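Local coordinates for DUF1116 domain-containing protein (Enterococcus faecalis, PDB 3CLQ), which is of unknown function but belongs to the AllG family, which suggests a role related to the oxamate carbamoyltransferase of allantoin breakdown, at residues B[43-48]-B[90-95]; B[49-54]-B[259-264]; B[70-75]-B[111-116]; B[131-136]-B[150-155]. All coordinates share one frame; numbering follows the deposited sequence.

Contact 1 of 4, residues B[43-48]-B[90-95]; sequences ETTILH and AITFSP
Two short parallel strands, 45-48 and 92-95, set their side chains side by side in matched pairs. I46 and F93 project from one face of this two-stranded sheet and point the same way. I46 holds CG1 in the crowded position between its backbone N and carbonyl carbon (chi1 89°), and this brings CG1 within 3.8 Å of CE1 of F93; I46 CD1 meets the same ring atom. Above one face of that ring, near its rim, lies CG2 of I91, two residues earlier. T45 and T92 run alongside each other on the opposite face, with T45 OG1 3.9 Å from T92 CB, although the hydroxyl of T45 bonds to T42. Further along, the H48 imidazole carries P95 over one face: CA of P95 sits 4.0 Å from the ring centroid of H48 and 19° off the ring normal, a CH-pi contact.

The backbone evidence is that of a parallel pair. T92 N donates to T44 O at 3.2 Å, in the carbonyl plane, and I46 N donates to T92 O at 3.0 Å. A third bond, S94 N to I46 O, is weak at 3.4 Å. The axes of the two strands diverge by 32°. Helix 60-73 lies between the strands in sequence and covers the I46-F93 face, a beta-alpha-beta crossover in which V66 touches both side chains, L70 meets I91, and M62 packs on H48.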
# COMPACT_ATOMS: atom_id res chain seq x y z
N GLU B 43 14.16 -30.64 21.16
CA GLU B 43 14.52 -30.95 19.77
C GLU B 43 13.57 -31.95 19.12
O GLU B 43 13.57 -32.12 17.91
CB GLU B 43 15.97 -31.43 19.67
CG GLU B 43 16.55 -31.23 18.26
CD GLU B 43 18.06 -31.04 18.26
OE1 GLU B 43 18.79 -31.94 18.76
OE2 GLU B 43 18.51 -29.98 17.74
N THR B 44 12.77 -32.61 19.95
CA THR B 44 11.83 -33.61 19.47
C THR B 44 10.40 -33.08 19.63
O THR B 44 9.46 -33.84 19.84
CB THR B 44 12.00 -34.96 20.23
OG1 THR B 44 11.56 -34.83 21.58
CG2 THR B 44 13.47 -35.39 20.23
N THR B 45 10.25 -31.77 19.53
CA THR B 45 8.97 -31.14 19.76
C THR B 45 8.54 -30.50 18.46
O THR B 45 9.32 -29.75 17.88
CB THR B 45 9.09 -30.00 20.79
OG1 THR B 45 8.89 -30.51 22.11
CG2 THR B 45 8.05 -28.95 20.54
N ILE B 46 7.34 -30.79 17.98
CA ILE B 46 6.87 -30.01 16.84
C ILE B 46 5.45 -29.48 16.96
O ILE B 46 4.55 -30.15 17.49
CB ILE B 46 7.20 -30.63 15.46
CG1 ILE B 46 6.13 -31.58 14.98
CG2 ILE B 46 8.56 -31.33 15.45
CD1 ILE B 46 6.57 -32.24 13.71
N LEU B 47 5.29 -28.24 16.50
CA LEU B 47 4.07 -27.46 16.68
C LEU B 47 3.25 -27.43 15.42
O LEU B 47 3.79 -27.46 14.31
CB LEU B 47 4.41 -26.02 17.07
CG LEU B 47 5.58 -25.90 18.05
CD1 LEU B 47 5.70 -24.50 18.61
CD2 LEU B 47 5.42 -26.91 19.18
N HIS B 48 1.94 -27.31 15.60
CA HIS B 48 0.98 -27.30 14.51
C HIS B 48 -0.06 -26.21 14.80
O HIS B 48 -0.12 -25.69 15.91
CB HIS B 48 0.28 -28.67 14.46
CG HIS B 48 -0.36 -29.05 15.76
ND1 HIS B 48 -1.65 -28.69 16.09
CD2 HIS B 48 0.11 -29.76 16.82
CE1 HIS B 48 -1.95 -29.16 17.29
NE2 HIS B 48 -0.90 -29.81 17.75
N ALA B 90 7.97 -40.92 20.29
CA ALA B 90 9.15 -40.04 20.43
C ALA B 90 8.96 -38.57 20.02
O ALA B 90 9.94 -37.87 19.76
CB ALA B 90 10.35 -40.63 19.68
N ILE B 91 7.72 -38.08 19.94
CA ILE B 91 7.52 -36.68 19.59
C ILE B 91 6.38 -36.03 20.39
O ILE B 91 5.33 -36.64 20.60
CB ILE B 91 7.26 -36.50 18.09
CG1 ILE B 91 8.45 -37.03 17.29
CG2 ILE B 91 7.01 -35.05 17.77
CD1 ILE B 91 8.23 -36.89 15.78
N THR B 92 6.61 -34.81 20.85
CA THR B 92 5.57 -34.05 21.53
C THR B 92 4.91 -33.11 20.52
O THR B 92 5.54 -32.18 19.99
CB THR B 92 6.15 -33.23 22.73
OG1 THR B 92 6.72 -34.12 23.70
CG2 THR B 92 5.07 -32.37 23.39
N PHE B 93 3.64 -33.37 20.24
CA PHE B 93 2.88 -32.54 19.32
C PHE B 93 2.03 -31.64 20.15
O PHE B 93 1.15 -32.09 20.89
CB PHE B 93 1.97 -33.39 18.44
CG PHE B 93 2.71 -34.24 17.47
CD1 PHE B 93 3.06 -33.74 16.22
CD2 PHE B 93 3.09 -35.55 17.81
CE1 PHE B 93 3.75 -34.53 15.32
CE2 PHE B 93 3.78 -36.34 16.92
CZ PHE B 93 4.11 -35.84 15.68
N SER B 94 2.28 -30.34 20.05
CA SER B 94 1.41 -29.43 20.74
C SER B 94 1.22 -28.19 19.92
O SER B 94 2.07 -27.86 19.09
CB SER B 94 1.89 -29.15 22.17
OG SER B 94 3.10 -28.43 22.19
N PRO B 95 0.08 -27.51 20.13
CA PRO B 95 -0.32 -26.31 19.38
C PRO B 95 0.62 -25.13 19.56
O PRO B 95 1.18 -24.91 20.65
CB PRO B 95 -1.70 -25.97 19.96
CG PRO B 95 -2.18 -27.22 20.61
CD PRO B 95 -0.94 -27.92 21.11

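Contact 2 of 4, residues B[49-54]-B[259-264]; sequences AGPPIT and TMCRNG
N263 turns CG into the crowded position between its backbone N and carbonyl carbon (chi1 59°), which directs its amide into the bend of loop 49-54. I53 places CG1 anti to its backbone N (chi1 -173°) and so comes to meet N263 tip to tip, with its CD1 3.8 Å from OD1 of N263. The amide passes P51 at about a right angle. ND2 of N263 donates to P51 O at 2.8 Å, with the acceptor close to the amide plane; the bond is bent, and the donor stands above the carbonyl plane of P51. The same ND2 lies 3.5 Å from P51 CD and equally near I53 CB, so carbon atoms of P51 and I53 flank the donor.

Nearer the middle of the strand, SG of C261 rests 3.6 Å from CA of G50, with the proline ring of P51 beyond it. The positive phi of G50 (76°) suits glycine, and a CB there would clash with the R262-N263 backbone. CA of G50 instead comes within 3.2 Å of R262 O. R262 itself turns away from the loop to form a salt bridge with D303, while D306 accepts from G50 N.

OD1 of N263 receives V265 N and E266 N. The bond from V265 N closes an Asx turn where strand 257-263 leads into strand 266-271, so one asparagine serves both a beta-hairpin and the loop packed against it.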
# COMPACT_ATOMS: atom_id res chain seq x y z
N ALA B 49 -0.91 -25.89 13.82
CA ALA B 49 -2.02 -24.97 14.04
C ALA B 49 -3.22 -25.62 14.77
O ALA B 49 -3.29 -26.85 14.89
CB ALA B 49 -2.47 -24.35 12.73
N GLY B 50 -4.16 -24.79 15.24
CA GLY B 50 -5.42 -25.27 15.84
C GLY B 50 -5.26 -25.83 17.24
O GLY B 50 -4.18 -25.74 17.81
N PRO B 51 -6.34 -26.39 17.81
CA PRO B 51 -6.36 -26.93 19.17
C PRO B 51 -5.74 -28.32 19.27
O PRO B 51 -5.53 -28.97 18.24
CB PRO B 51 -7.85 -27.00 19.48
CG PRO B 51 -8.43 -27.33 18.17
CD PRO B 51 -7.65 -26.51 17.17
N PRO B 52 -5.47 -28.80 20.50
CA PRO B 52 -4.71 -30.05 20.67
C PRO B 52 -5.29 -31.18 19.83
O PRO B 52 -6.51 -31.29 19.69
CB PRO B 52 -4.85 -30.34 22.17
CG PRO B 52 -5.02 -29.03 22.78
CD PRO B 52 -5.83 -28.21 21.79
N ILE B 53 -4.40 -31.98 19.26
CA ILE B 53 -4.80 -33.07 18.36
C ILE B 53 -3.65 -34.07 18.22
O ILE B 53 -2.54 -33.72 17.85
CB ILE B 53 -5.21 -32.53 16.97
CG1 ILE B 53 -5.78 -33.64 16.09
CG2 ILE B 53 -4.03 -31.85 16.29
CD1 ILE B 53 -6.73 -33.15 15.04
N THR B 54 -3.92 -35.33 18.51
CA THR B 54 -2.89 -36.34 18.29
C THR B 54 -2.56 -36.42 16.80
O THR B 54 -3.29 -35.90 15.96
CB THR B 54 -3.33 -37.70 18.80
OG1 THR B 54 -4.58 -38.04 18.19
CG2 THR B 54 -3.50 -37.67 20.30
N THR B 259 -8.64 -16.38 21.35
CA THR B 259 -8.06 -17.28 20.35
C THR B 259 -9.19 -17.86 19.47
O THR B 259 -10.21 -18.36 19.98
CB THR B 259 -7.37 -18.51 21.04
OG1 THR B 259 -6.22 -18.10 21.79
CG2 THR B 259 -6.95 -19.55 20.00
N MSE B 260 -9.01 -17.84 18.16
CA MSE B 260 -9.83 -18.67 17.30
C MSE B 260 -8.84 -19.37 16.41
O MSE B 260 -7.98 -18.72 15.82
CB MSE B 260 -10.84 -17.86 16.49
CG MSE B 260 -12.00 -17.33 17.31
SE MSE B 260 -13.46 -16.52 16.26
CE MSE B 260 -12.29 -15.33 15.21
N CYS B 261 -8.94 -20.69 16.34
CA CYS B 261 -7.99 -21.45 15.54
C CYS B 261 -8.56 -22.78 15.14
O CYS B 261 -9.55 -23.25 15.70
CB CYS B 261 -6.67 -21.64 16.28
SG CYS B 261 -6.85 -22.56 17.80
N ARG B 262 -7.94 -23.39 14.14
CA ARG B 262 -8.43 -24.65 13.61
C ARG B 262 -7.26 -25.48 13.08
O ARG B 262 -6.21 -24.93 12.74
CB ARG B 262 -9.47 -24.40 12.52
CG ARG B 262 -9.09 -23.34 11.56
CD ARG B 262 -9.61 -21.98 11.98
NE ARG B 262 -9.85 -21.15 10.81
CZ ARG B 262 -8.95 -20.34 10.27
NH1 ARG B 262 -9.25 -19.64 9.18
NH2 ARG B 262 -7.75 -20.22 10.81
N ASN B 263 -7.45 -26.79 13.06
CA ASN B 263 -6.42 -27.74 12.64
C ASN B 263 -6.89 -28.68 11.53
O ASN B 263 -6.37 -29.79 11.40
CB ASN B 263 -5.89 -28.56 13.83
CG ASN B 263 -6.99 -29.35 14.53
OD1 ASN B 263 -7.99 -29.72 13.92
ND2 ASN B 263 -6.80 -29.60 15.81
N GLY B 264 -7.87 -28.25 10.74
CA GLY B 264 -8.32 -29.03 9.61
C GLY B 264 -9.34 -30.07 10.01
O GLY B 264 -9.94 -30.72 9.14

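Contact 3 of 4, residues B[70-75]-B[111-116]; sequences LVFEGL and PNMYVH
A single carboxylate grips one residue twice: E73 takes both the side-chain amide and the backbone N-H of N112. ND2 of N112 donates to OE1 of E73 in a short, bent bond (2.5 Å, a length to read with care at this resolution), from above the carboxylate plane. The backbone N of N112 donates to OE2 of E73 at 2.7 Å, although the place of OE2 is less sure. The carboxylate and amide planes are nearly parallel, 11° apart. E73 achieves this by bending at chi2 (-62°), while CD of P111 packs beside the carboxylate. K33 engages OD1 of N112, so the amide is held at both ends and a positive charge probably helps to offset that of E73.

Next to these bonds, F72 presents its ring edge to the backbone of N112, with CZ 3.6 Å from N112 O. CE2 of F72 touches CG of the selenomethionine M113 at 4.1 Å.

Immediately after E73, helix 60-73 closes in a Schellman motif: G74, at C-prime, has positive phi, and L75 N returns to L70 O at 2.9 Å. The paired bonds of E73 therefore join a capped helix C-terminus to the turn that precedes strand 114-120.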
# COMPACT_ATOMS: atom_id res chain seq x y z
N LEU B 70 9.91 -33.25 9.70
CA LEU B 70 10.78 -34.25 10.29
C LEU B 70 12.00 -34.51 9.42
O LEU B 70 13.12 -34.61 9.92
CB LEU B 70 10.00 -35.53 10.58
CG LEU B 70 9.58 -35.82 12.03
CD1 LEU B 70 9.87 -34.69 13.02
CD2 LEU B 70 8.13 -36.25 12.13
N VAL B 71 11.79 -34.60 8.11
CA VAL B 71 12.92 -34.81 7.21
C VAL B 71 13.89 -33.65 7.31
O VAL B 71 15.10 -33.85 7.35
CB VAL B 71 12.47 -35.03 5.74
CG1 VAL B 71 13.70 -35.01 4.80
CG2 VAL B 71 11.74 -36.37 5.62
N PHE B 72 13.36 -32.43 7.36
CA PHE B 72 14.19 -31.23 7.50
C PHE B 72 14.98 -31.22 8.83
O PHE B 72 16.21 -31.07 8.83
CB PHE B 72 13.32 -29.99 7.32
CG PHE B 72 13.88 -28.75 7.95
CD1 PHE B 72 14.79 -27.96 7.25
CD2 PHE B 72 13.48 -28.35 9.22
CE1 PHE B 72 15.29 -26.80 7.82
CE2 PHE B 72 13.98 -27.21 9.79
CZ PHE B 72 14.89 -26.43 9.09
N GLU B 73 14.27 -31.39 9.94
CA GLU B 73 14.92 -31.48 11.25
C GLU B 73 15.97 -32.58 11.28
O GLU B 73 16.94 -32.50 12.03
CB GLU B 73 13.90 -31.69 12.36
CG GLU B 73 13.06 -30.47 12.65
CD GLU B 73 13.89 -29.28 13.14
OE1 GLU B 73 14.88 -29.50 13.88
OE2 GLU B 73 13.54 -28.12 12.80
N GLY B 74 15.77 -33.60 10.45
CA GLY B 74 16.73 -34.67 10.27
C GLY B 74 16.40 -35.83 11.17
O GLY B 74 17.29 -36.60 11.57
N LEU B 75 15.12 -35.97 11.50
CA LEU B 75 14.67 -37.03 12.40
C LEU B 75 14.15 -38.27 11.65
O LEU B 75 13.90 -39.31 12.25
CB LEU B 75 13.64 -36.49 13.41
CG LEU B 75 14.13 -35.33 14.29
CD1 LEU B 75 13.04 -34.84 15.24
CD2 LEU B 75 15.37 -35.72 15.08
N PRO B 111 11.97 -27.05 15.66
CA PRO B 111 13.07 -26.35 16.32
C PRO B 111 13.98 -25.51 15.43
O PRO B 111 14.41 -24.44 15.86
CB PRO B 111 13.87 -27.49 16.93
CG PRO B 111 12.84 -28.50 17.26
CD PRO B 111 11.78 -28.40 16.21
N ASN B 112 14.25 -25.97 14.20
CA ASN B 112 15.19 -25.24 13.32
C ASN B 112 14.61 -24.30 12.26
O ASN B 112 15.34 -23.74 11.44
CB ASN B 112 16.19 -26.21 12.69
CG ASN B 112 17.10 -26.80 13.71
OD1 ASN B 112 17.91 -26.10 14.31
ND2 ASN B 112 16.95 -28.09 13.96
N MSE B 113 13.29 -24.11 12.29
CA MSE B 113 12.70 -23.05 11.50
C MSE B 113 12.94 -21.73 12.20
O MSE B 113 13.01 -21.69 13.43
CB MSE B 113 11.22 -23.29 11.30
CG MSE B 113 10.97 -24.43 10.37
SE MSE B 113 9.11 -24.97 10.35
CE MSE B 113 9.43 -26.89 10.30
N TYR B 114 13.08 -20.66 11.42
CA TYR B 114 13.21 -19.34 12.00
C TYR B 114 11.83 -18.78 12.28
O TYR B 114 10.89 -19.05 11.53
CB TYR B 114 13.98 -18.43 11.06
CG TYR B 114 15.44 -18.46 11.36
CD1 TYR B 114 16.23 -19.53 10.92
CD2 TYR B 114 16.03 -17.47 12.12
CE1 TYR B 114 17.60 -19.60 11.24
CE2 TYR B 114 17.39 -17.52 12.43
CZ TYR B 114 18.16 -18.59 11.99
OH TYR B 114 19.49 -18.64 12.30
N VAL B 115 11.70 -18.05 13.39
CA VAL B 115 10.45 -17.38 13.76
C VAL B 115 10.65 -15.88 13.99
O VAL B 115 11.74 -15.47 14.35
CB VAL B 115 9.80 -18.02 15.02
CG1 VAL B 115 9.22 -19.38 14.71
CG2 VAL B 115 10.80 -18.12 16.19
N HIS B 116 9.60 -15.07 13.75
CA HIS B 116 9.56 -13.65 14.18
C HIS B 116 9.57 -13.60 15.69
O HIS B 116 8.85 -14.37 16.33
CB HIS B 116 8.25 -12.96 13.79
CG HIS B 116 7.93 -12.98 12.33
ND1 HIS B 116 7.72 -14.15 11.63
CD2 HIS B 116 7.71 -11.97 11.46
CE1 HIS B 116 7.43 -13.85 10.37
NE2 HIS B 116 7.42 -12.54 10.25

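Contact 4 of 4, residues B[131-136]-B[150-155]; sequences LSEQLA and DRLIWM
Apolar contacts centre on the selenomethionine M155, whose chain bends at chi3 (82°) to send its methyl into the loop. CE of M155 lies 3.7 Å from CB of L131. SE of M155 passes E133 at about a right angle, 4.0 Å from CG of E133, so the aliphatic part of the glutamate lies against the selenium.

Polar atoms meeting apolar groups form a second class. CE of M155 comes 3.2 Å from S132 O. The E133 chain, extended beyond CG, carries OE2 to 3.3 Å from CD2 of L152. On the exposed side, L135 crosses R151 at about a right angle: its CB lies over one face of the guanidinium, while its CD2 reaches R151 NH1 at 3.2 Å.

Charge pairing is remote. OE2 of E133 and NE of R151 are 6.2 Å apart, too far for a salt bridge. The carboxylate is satisfied within its own loop, where L139 N donates to OE2 and R140 N weakly to OE1.

Segments 131-136 and 150-155 share no hydrogen bond and meet by shape; the carboxylate of buried E133 is spent on backbone N-H groups, which would favour its ionised form.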
# COMPACT_ATOMS: atom_id res chain seq x y z
N LEU B 131 8.08 -18.03 9.30
CA LEU B 131 8.11 -17.19 8.13
C LEU B 131 7.33 -17.82 6.99
O LEU B 131 7.15 -19.03 6.93
CB LEU B 131 9.55 -16.99 7.68
CG LEU B 131 10.39 -16.02 8.50
CD1 LEU B 131 10.45 -16.47 9.96
CD2 LEU B 131 11.78 -15.95 7.91
N SER B 132 6.87 -16.97 6.09
CA SER B 132 6.34 -17.43 4.82
C SER B 132 7.46 -18.03 3.99
O SER B 132 8.45 -17.37 3.67
CB SER B 132 5.71 -16.26 4.07
OG SER B 132 5.61 -16.52 2.68
N GLU B 133 7.33 -19.31 3.65
CA GLU B 133 8.02 -19.83 2.49
C GLU B 133 7.23 -19.08 1.45
O GLU B 133 6.19 -18.52 1.80
CB GLU B 133 7.77 -21.31 2.41
CG GLU B 133 7.84 -21.95 3.78
CD GLU B 133 7.17 -23.31 3.84
OE1 GLU B 133 6.06 -23.37 4.43
OE2 GLU B 133 7.74 -24.30 3.30
N GLN B 134 7.66 -18.95 0.21
CA GLN B 134 6.90 -17.93 -0.55
C GLN B 134 6.12 -18.45 -1.74
O GLN B 134 5.38 -17.71 -2.37
CB GLN B 134 7.77 -16.72 -0.91
CG GLN B 134 8.01 -15.73 0.24
CD GLN B 134 7.06 -14.51 0.20
OE1 GLN B 134 7.29 -13.53 -0.52
NE2 GLN B 134 5.99 -14.58 0.99
N LEU B 135 6.27 -19.74 -2.04
CA LEU B 135 5.66 -20.30 -3.24
C LEU B 135 4.26 -20.88 -2.98
O LEU B 135 3.70 -20.75 -1.88
CB LEU B 135 6.60 -21.33 -3.90
CG LEU B 135 7.58 -20.84 -4.99
CD1 LEU B 135 6.90 -20.72 -6.39
CD2 LEU B 135 8.30 -19.52 -4.61
N ALA B 136 3.68 -21.50 -4.02
CA ALA B 136 2.44 -22.25 -3.91
C ALA B 136 2.74 -23.71 -3.51
O ALA B 136 1.98 -24.31 -2.74
CB ALA B 136 1.66 -22.19 -5.20
N ASP B 150 14.71 -28.43 0.53
CA ASP B 150 15.77 -27.51 0.13
C ASP B 150 15.47 -26.04 0.51
O ASP B 150 16.30 -25.38 1.14
CB ASP B 150 16.01 -27.57 -1.37
CG ASP B 150 16.46 -28.92 -1.84
OD1 ASP B 150 17.32 -29.55 -1.19
OD2 ASP B 150 15.94 -29.38 -2.87
N ARG B 151 14.31 -25.53 0.12
CA ARG B 151 13.94 -24.17 0.47
C ARG B 151 13.90 -23.92 1.98
O ARG B 151 14.32 -22.87 2.46
CB ARG B 151 12.60 -23.78 -0.12
CG ARG B 151 12.18 -22.34 0.24
CD ARG B 151 10.96 -22.00 -0.55
NE ARG B 151 11.00 -22.81 -1.76
CZ ARG B 151 10.92 -22.33 -3.00
NH1 ARG B 151 10.74 -21.02 -3.22
NH2 ARG B 151 10.98 -23.18 -4.01
N LEU B 152 13.38 -24.89 2.73
CA LEU B 152 13.42 -24.82 4.18
C LEU B 152 14.84 -24.68 4.73
O LEU B 152 15.07 -23.96 5.71
CB LEU B 152 12.78 -26.07 4.78
CG LEU B 152 11.29 -26.02 5.08
CD1 LEU B 152 11.11 -26.33 6.55
CD2 LEU B 152 10.69 -24.65 4.80
N ILE B 153 15.80 -25.37 4.11
CA ILE B 153 17.20 -25.31 4.52
C ILE B 153 17.85 -23.99 4.13
O ILE B 153 18.63 -23.41 4.89
CB ILE B 153 18.01 -26.49 3.93
CG1 ILE B 153 17.56 -27.79 4.58
CG2 ILE B 153 19.51 -26.29 4.14
CD1 ILE B 153 17.90 -29.00 3.78
N TRP B 154 17.50 -23.51 2.94
CA TRP B 154 17.92 -22.21 2.47
C TRP B 154 17.45 -21.13 3.44
O TRP B 154 18.20 -20.23 3.81
CB TRP B 154 17.35 -21.96 1.08
CG TRP B 154 17.73 -20.63 0.50
CD1 TRP B 154 18.84 -20.34 -0.23
CD2 TRP B 154 16.97 -19.41 0.58
NE1 TRP B 154 18.83 -19.02 -0.60
CE2 TRP B 154 17.70 -18.43 -0.11
CE3 TRP B 154 15.77 -19.06 1.19
CZ2 TRP B 154 17.25 -17.11 -0.22
CZ3 TRP B 154 15.33 -17.75 1.07
CH2 TRP B 154 16.07 -16.80 0.38
N MSE B 155 16.21 -21.24 3.87
CA MSE B 155 15.67 -20.27 4.83
C MSE B 155 16.31 -20.33 6.21
O MSE B 155 16.29 -19.35 6.94
CB MSE B 155 14.17 -20.46 4.97
CG MSE B 155 13.43 -20.16 3.70
SE MSE B 155 11.56 -20.56 4.01
CE MSE B 155 10.99 -18.91 4.91

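In the fold
Helix 60-73 ties the set together: it lies between the strands of contact 1, its C-terminal end forms half of contact 3, and its F72 touches L152 and I153 of contact 4. Contacts 1 and 3 have centres about 11 Å apart, as do 3 and 4, whereas 2 and 4 are about 23 Å apart. Contact 2 adjoins contact 1 through P95, which packs on G50 and P52. Along the chain, the segments of contact 1 alternate with those of contacts 2 and 3, while contact 4 follows contact 3. The 204 residues between the segments of contact 2 include contacts 3 and 4, and contact 2 links the early sheet-and-helix region to the later strand 257-263.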